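Local atomic coordinates of major exported protein (Pseudomonas aeruginosa, PDB entry 3HE1), a protein that is secreted and, as a member of the Hcp family, probably assembles into the hexameric rings of the type VI secretion tube. Residues A24-T32 against Q54-V63. Residues are numbered along the deposited sequence; the frame is centred on the assembly and turned at random.
Sequences ATPAYMSIT and QEGHEDQVMV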
ATOM      1  N   ALA A  24     -25.381  -1.398   9.937  1.00 39.29           N
ATOM      2  CA  ALA A  24     -26.100  -1.837   8.737  1.00 83.83           C
ATOM      3  C   ALA A  24     -26.097  -3.358   8.602  1.00 75.56           C
ATOM      4  O   ALA A  24     -27.097  -4.031   8.849  1.00 61.08           O
ATOM      5  CB  ALA A  24     -25.500  -1.191   7.484  1.00 73.63           C
ATOM      6  N   THR A  25     -24.955  -3.896   8.200  1.00 66.60           N
ATOM      7  CA  THR A  25     -24.770  -5.333   8.133  1.00 44.49           C
ATOM      8  C   THR A  25     -23.707  -5.745   9.147  1.00 59.18           C
ATOM      9  O   THR A  25     -22.646  -6.235   8.755  1.00 32.38           O
ATOM     10  CB  THR A  25     -24.299  -5.735   6.743  1.00 49.38           C
ATOM     11  OG1 THR A  25     -23.070  -5.054   6.451  1.00 57.53           O
ATOM     12  CG2 THR A  25     -25.335  -5.335   5.714  1.00 71.00           C
ATOM     13  N   PRO A  26     -23.979  -5.530  10.456  1.00 81.11           N
ATOM     14  CA  PRO A  26     -23.021  -5.870  11.508  1.00 37.99           C
ATOM     15  C   PRO A  26     -23.313  -7.260  12.030  1.00 32.03           C
ATOM     16  O   PRO A  26     -24.375  -7.817  11.758  1.00 44.93           O
ATOM     17  CB  PRO A  26     -23.375  -4.873  12.591  1.00 31.69           C
ATOM     18  CG  PRO A  26     -24.872  -4.911  12.549  1.00 31.24           C
ATOM     19  CD  PRO A  26     -25.236  -5.041  11.058  1.00 39.76           C
ATOM     20  N   ALA A  27     -22.357  -7.818  12.755  1.00 32.81           N
ATOM     21  CA  ALA A  27     -22.556  -9.061  13.467  1.00 27.46           C
ATOM     22  C   ALA A  27     -22.644  -8.696  14.945  1.00 35.91           C
ATOM     23  O   ALA A  27     -22.143  -7.638  15.367  1.00 34.58           O
ATOM     24  CB  ALA A  27     -21.400 -10.007  13.203  1.00 21.08           C
ATOM     25  N   TYR A  28     -23.316  -9.536  15.726  1.00 26.01           N
ATOM     26  CA  TYR A  28     -23.340  -9.366  17.179  1.00 31.15           C
ATOM     27  C   TYR A  28     -22.900 -10.678  17.760  1.00 22.24           C
ATOM     28  O   TYR A  28     -23.119 -11.715  17.149  1.00 29.93           O
ATOM     29  CB  TYR A  28     -24.728  -8.963  17.684  1.00 15.40           C
ATOM     30  CG  TYR A  28     -25.091  -7.544  17.306  1.00 41.90           C
ATOM     31  CD1 TYR A  28     -24.644  -6.471  18.068  1.00 39.58           C
ATOM     32  CD2 TYR A  28     -25.853  -7.274  16.171  1.00 30.22           C
ATOM     33  CE1 TYR A  28     -24.953  -5.168  17.721  1.00 42.93           C
ATOM     34  CE2 TYR A  28     -26.176  -5.968  15.815  1.00 18.07           C
ATOM     35  CZ  TYR A  28     -25.720  -4.921  16.595  1.00 61.01           C
ATOM     36  OH  TYR A  28     -26.029  -3.619  16.255  1.00 86.90           O
HETATM   37  N   MSE A  29     -22.259 -10.646  18.917  1.00 20.13           N
HETATM   38  CA  MSE A  29     -21.680 -11.867  19.465  1.00 35.17           C
HETATM   39  C   MSE A  29     -22.029 -12.058  20.938  1.00 27.50           C
HETATM   40  O   MSE A  29     -22.367 -11.118  21.643  1.00 35.59           O
HETATM   41  CB  MSE A  29     -20.158 -11.868  19.257  1.00 28.03           C
HETATM   42  CG  MSE A  29     -19.388 -13.071  19.838  1.00 23.11           C
HETATM   43 SE   MSE A  29     -17.483 -12.799  19.518  0.58 31.92          SE
HETATM   44  CE  MSE A  29     -17.511 -10.868  19.800  1.00 27.14           C
ATOM     45  N   SER A  30     -21.957 -13.295  21.394  1.00 28.75           N
ATOM     46  CA  SER A  30     -22.145 -13.582  22.795  1.00 34.79           C
ATOM     47  C   SER A  30     -21.011 -14.475  23.219  1.00 42.31           C
ATOM     48  O   SER A  30     -20.553 -15.341  22.456  1.00 36.72           O
ATOM     49  CB  SER A  30     -23.494 -14.268  23.053  1.00 33.61           C
ATOM     50  OG  SER A  30     -23.550 -15.550  22.448  1.00 51.43           O
ATOM     51  N   ILE A  31     -20.535 -14.242  24.431  1.00 22.64           N
ATOM     52  CA  ILE A  31     -19.568 -15.141  25.010  1.00 32.19           C
ATOM     53  C   ILE A  31     -20.025 -15.618  26.375  1.00 24.44           C
ATOM     54  O   ILE A  31     -20.486 -14.840  27.191  1.00 28.22           O
ATOM     55  CB  ILE A  31     -18.183 -14.506  25.075  1.00 45.86           C
ATOM     56  CG1 ILE A  31     -17.787 -14.046  23.659  1.00 27.16           C
ATOM     57  CG2 ILE A  31     -17.190 -15.501  25.685  1.00 24.28           C
ATOM     58  CD1 ILE A  31     -16.406 -13.417  23.522  1.00 18.79           C
ATOM     59  N   THR A  32     -19.948 -16.925  26.579  1.00 29.61           N
ATOM     60  CA  THR A  32     -20.133 -17.513  27.899  1.00 52.48           C
ATOM     61  C   THR A  32     -18.849 -18.231  28.263  1.00 52.30           C
ATOM     62  O   THR A  32     -18.423 -19.147  27.548  1.00 35.93           O
ATOM     63  CB  THR A  32     -21.298 -18.525  27.945  1.00 36.37           C
ATOM     64  OG1 THR A  32     -22.535 -17.844  27.719  1.00 22.30           O
ATOM     65  CG2 THR A  32     -21.356 -19.214  29.307  1.00 22.26           C
ATOM     66  N   GLN A  54     -27.457   0.849  20.119  1.00 50.23           N
ATOM     67  CA  GLN A  54     -28.748   0.622  19.498  1.00 33.53           C
ATOM     68  C   GLN A  54     -29.397  -0.523  20.263  1.00 49.72           C
ATOM     69  O   GLN A  54     -28.730  -1.513  20.589  1.00 31.08           O
ATOM     70  CB  GLN A  54     -28.590   0.248  18.021  1.00 39.69           C
ATOM     71  CG  GLN A  54     -29.892  -0.197  17.352  1.00 52.98           C
ATOM     72  CD  GLN A  54     -29.668  -0.898  16.020  1.00 81.88           C
ATOM     73  OE1 GLN A  54     -28.854  -1.819  15.918  1.00 97.03           O
ATOM     74  NE2 GLN A  54     -30.398  -0.469  14.993  1.00 40.74           N
ATOM     75  N   GLU A  55     -30.684  -0.376  20.569  1.00 37.50           N
ATOM     76  CA  GLU A  55     -31.409  -1.385  21.330  1.00 36.09           C
ATOM     77  C   GLU A  55     -31.573  -2.677  20.539  1.00 26.08           C
ATOM     78  O   GLU A  55     -31.564  -2.674  19.306  1.00 29.61           O
ATOM     79  CB  GLU A  55     -32.776  -0.849  21.777  1.00 44.37           C
ATOM     80  CG  GLU A  55     -33.696  -0.408  20.643  1.00 50.59           C
ATOM     81  CD  GLU A  55     -35.017   0.173  21.142  1.00 51.48           C
ATOM     82  OE1 GLU A  55     -35.310   0.059  22.354  1.00 47.09           O
ATOM     83  OE2 GLU A  55     -35.761   0.748  20.317  1.00 46.78           O
ATOM     84  N   GLY A  56     -31.715  -3.786  21.257  1.00 35.16           N
ATOM     85  CA  GLY A  56     -31.979  -5.069  20.633  1.00 30.81           C
ATOM     86  C   GLY A  56     -30.870  -6.104  20.760  1.00 32.47           C
ATOM     87  O   GLY A  56     -31.053  -7.255  20.370  1.00 45.53           O
ATOM     88  N   HIS A  57     -29.723  -5.708  21.301  1.00 26.51           N
ATOM     89  CA  HIS A  57     -28.584  -6.613  21.378  1.00 28.40           C
ATOM     90  C   HIS A  57     -27.776  -6.359  22.633  1.00 27.49           C
ATOM     91  O   HIS A  57     -26.560  -6.513  22.646  1.00 15.68           O
ATOM     92  CB  HIS A  57     -27.723  -6.503  20.120  1.00 29.57           C
ATOM     93  CG  HIS A  57     -28.422  -6.974  18.883  1.00 36.39           C
ATOM     94  ND1 HIS A  57     -29.071  -6.116  18.022  1.00 36.81           N
ATOM     95  CD2 HIS A  57     -28.603  -8.220  18.380  1.00 33.71           C
ATOM     96  CE1 HIS A  57     -29.610  -6.810  17.034  1.00 48.23           C
ATOM     97  NE2 HIS A  57     -29.340  -8.089  17.229  1.00 49.65           N
ATOM     98  N   GLU A  58     -28.495  -6.003  23.695  1.00 37.97           N
ATOM     99  CA  GLU A  58     -27.908  -5.551  24.954  1.00 26.88           C
ATOM    100  C   GLU A  58     -26.952  -6.548  25.606  1.00 31.53           C
ATOM    101  O   GLU A  58     -26.073  -6.148  26.358  1.00 37.36           O
ATOM    102  CB  GLU A  58     -29.014  -5.162  25.948  1.00 28.24           C
ATOM    103  CG  GLU A  58     -29.786  -3.886  25.579  1.00 38.25           C
ATOM    104  CD  GLU A  58     -31.003  -4.131  24.678  1.00 42.51           C
ATOM    105  OE1 GLU A  58     -31.254  -5.291  24.274  1.00 33.53           O
ATOM    106  OE2 GLU A  58     -31.721  -3.149  24.382  1.00 33.89           O
ATOM    107  N   ASP A  59     -27.118  -7.839  25.329  1.00 40.31           N
ATOM    108  CA  ASP A  59     -26.272  -8.848  25.963  1.00 33.90           C
ATOM    109  C   ASP A  59     -25.291  -9.447  24.978  1.00 34.28           C
ATOM    110  O   ASP A  59     -24.765 -10.544  25.182  1.00 23.79           O
ATOM    111  CB  ASP A  59     -27.111  -9.939  26.626  1.00 30.17           C
ATOM    112  CG  ASP A  59     -28.024  -9.388  27.682  1.00 35.92           C
ATOM    113  OD1 ASP A  59     -27.593  -8.454  28.394  1.00 37.43           O
ATOM    114  OD2 ASP A  59     -29.174  -9.874  27.784  1.00 49.01           O
ATOM    115  N   GLN A  60     -25.052  -8.703  23.908  1.00 32.36           N
ATOM    116  CA  GLN A  60     -24.014  -9.051  22.956  1.00 42.75           C
ATOM    117  C   GLN A  60     -23.007  -7.923  22.796  1.00 39.94           C
ATOM    118  O   GLN A  60     -23.108  -6.857  23.410  1.00 23.91           O
ATOM    119  CB  GLN A  60     -24.614  -9.373  21.584  1.00 42.26           C
ATOM    120  CG  GLN A  60     -25.271 -10.736  21.473  1.00 20.83           C
ATOM    121  CD  GLN A  60     -26.234 -10.804  20.305  1.00 32.59           C
ATOM    122  OE1 GLN A  60     -26.209 -11.750  19.518  1.00 39.09           O
ATOM    123  NE2 GLN A  60     -27.084  -9.788  20.177  1.00 42.31           N
ATOM    124  N   VAL A  61     -22.040  -8.184  21.937  1.00 33.30           N
ATOM    125  CA  VAL A  61     -21.045  -7.209  21.557  1.00 39.77           C
ATOM    126  C   VAL A  61     -21.126  -6.972  20.043  1.00 29.94           C
ATOM    127  O   VAL A  61     -21.387  -7.891  19.270  1.00 34.37           O
ATOM    128  CB  VAL A  61     -19.638  -7.689  21.992  1.00 54.64           C
ATOM    129  CG1 VAL A  61     -19.700  -9.138  22.458  1.00 48.11           C
ATOM    130  CG2 VAL A  61     -18.629  -7.518  20.871  1.00 79.98           C
HETATM  131  N   MSE A  62     -20.908  -5.725  19.641  1.00 46.68           N
HETATM  132  CA  MSE A  62     -20.961  -5.290  18.248  1.00 34.18           C
HETATM  133  C   MSE A  62     -19.681  -5.641  17.483  1.00 54.83           C
HETATM  134  O   MSE A  62     -18.653  -4.975  17.639  1.00 54.72           O
HETATM  135  CB  MSE A  62     -21.120  -3.776  18.242  1.00 21.03           C
HETATM  136  CG  MSE A  62     -21.821  -3.199  17.044  1.00 70.59           C
HETATM  137 SE   MSE A  62     -21.395  -1.314  17.047  0.71 61.45          SE
HETATM  138  CE  MSE A  62     -19.442  -1.496  16.982  1.00 26.34           C
ATOM    139  N   VAL A  63     -19.744  -6.667  16.642  1.00 51.29           N
ATOM    140  CA  VAL A  63     -18.571  -7.102  15.889  1.00 22.29           C
ATOM    141  C   VAL A  63     -18.391  -6.304  14.603  1.00 44.05           C
ATOM    142  O   VAL A  63     -19.238  -6.346  13.712  1.00 36.84           O
ATOM    143  CB  VAL A  63     -18.661  -8.577  15.529  1.00 28.93           C
ATOM    144  CG1 VAL A  63     -17.573  -8.925  14.532  1.00 32.98           C
ATOM    145  CG2 VAL A  63     -18.546  -9.419  16.780  1.00 23.17           C
TER
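Tyr-28 and His-57 lie flat against each other, their planes only 3° apart and their ring centroids 3.9 Å from one another. The imidazole is set over the middle of one phenol face, and His-57 CB also sits over this face, nearest CD1 and CE1, in a CH-pi contact. Tyr-28 can present this face because its CG stands beside the backbone N and anti to the carbonyl carbon (chi1 -71°), which sends the ring off the strand and against the loop that carries His-57. Histidine suits the place because it is flat enough to stack yet polar at its rim: NE2 is hydrogen-bonded to the hydroxyl of Tyr-121, which should restrict the rotation of the imidazole. Met-62 CG touches the tyrosine at CE1, 3.8 Å away, in an oblique approach, and Phe-44 meets the same ring edge-to-face.

At the backbone, strands 27-33 and 61-71 pair antiparallel within the curled beta-sheet of the Hcp fold, and a type I turn from His-57 to Gln-60 leads the chain into the second strand. Val-63 N gives a hydrogen bond of 2.9 Å to Ala-27 O, and Met-29 N one of the same length to Val-61 O; the latter oxygen also receives a CA-H...O contact from Tyr-28.

Ala-27, Met-29, Val-61 and Val-63 emerge on the other face of the sheet. The small Ala-27 lets its CB settle 3.9 Å from Val-63 CB. Met-29, here selenomethionine, runs out extended, CG anti to the backbone N (chi1 178°), then bends at its end, bringing CE to 3.5 Å from Val-63 CG2 and 3.7 Å from Val-61 CG2. This flexible chain can bend until its methyl lies against both valines, and Ile-92 of strand 86-95 and Phe-168 of strand 162-169 also pack against it.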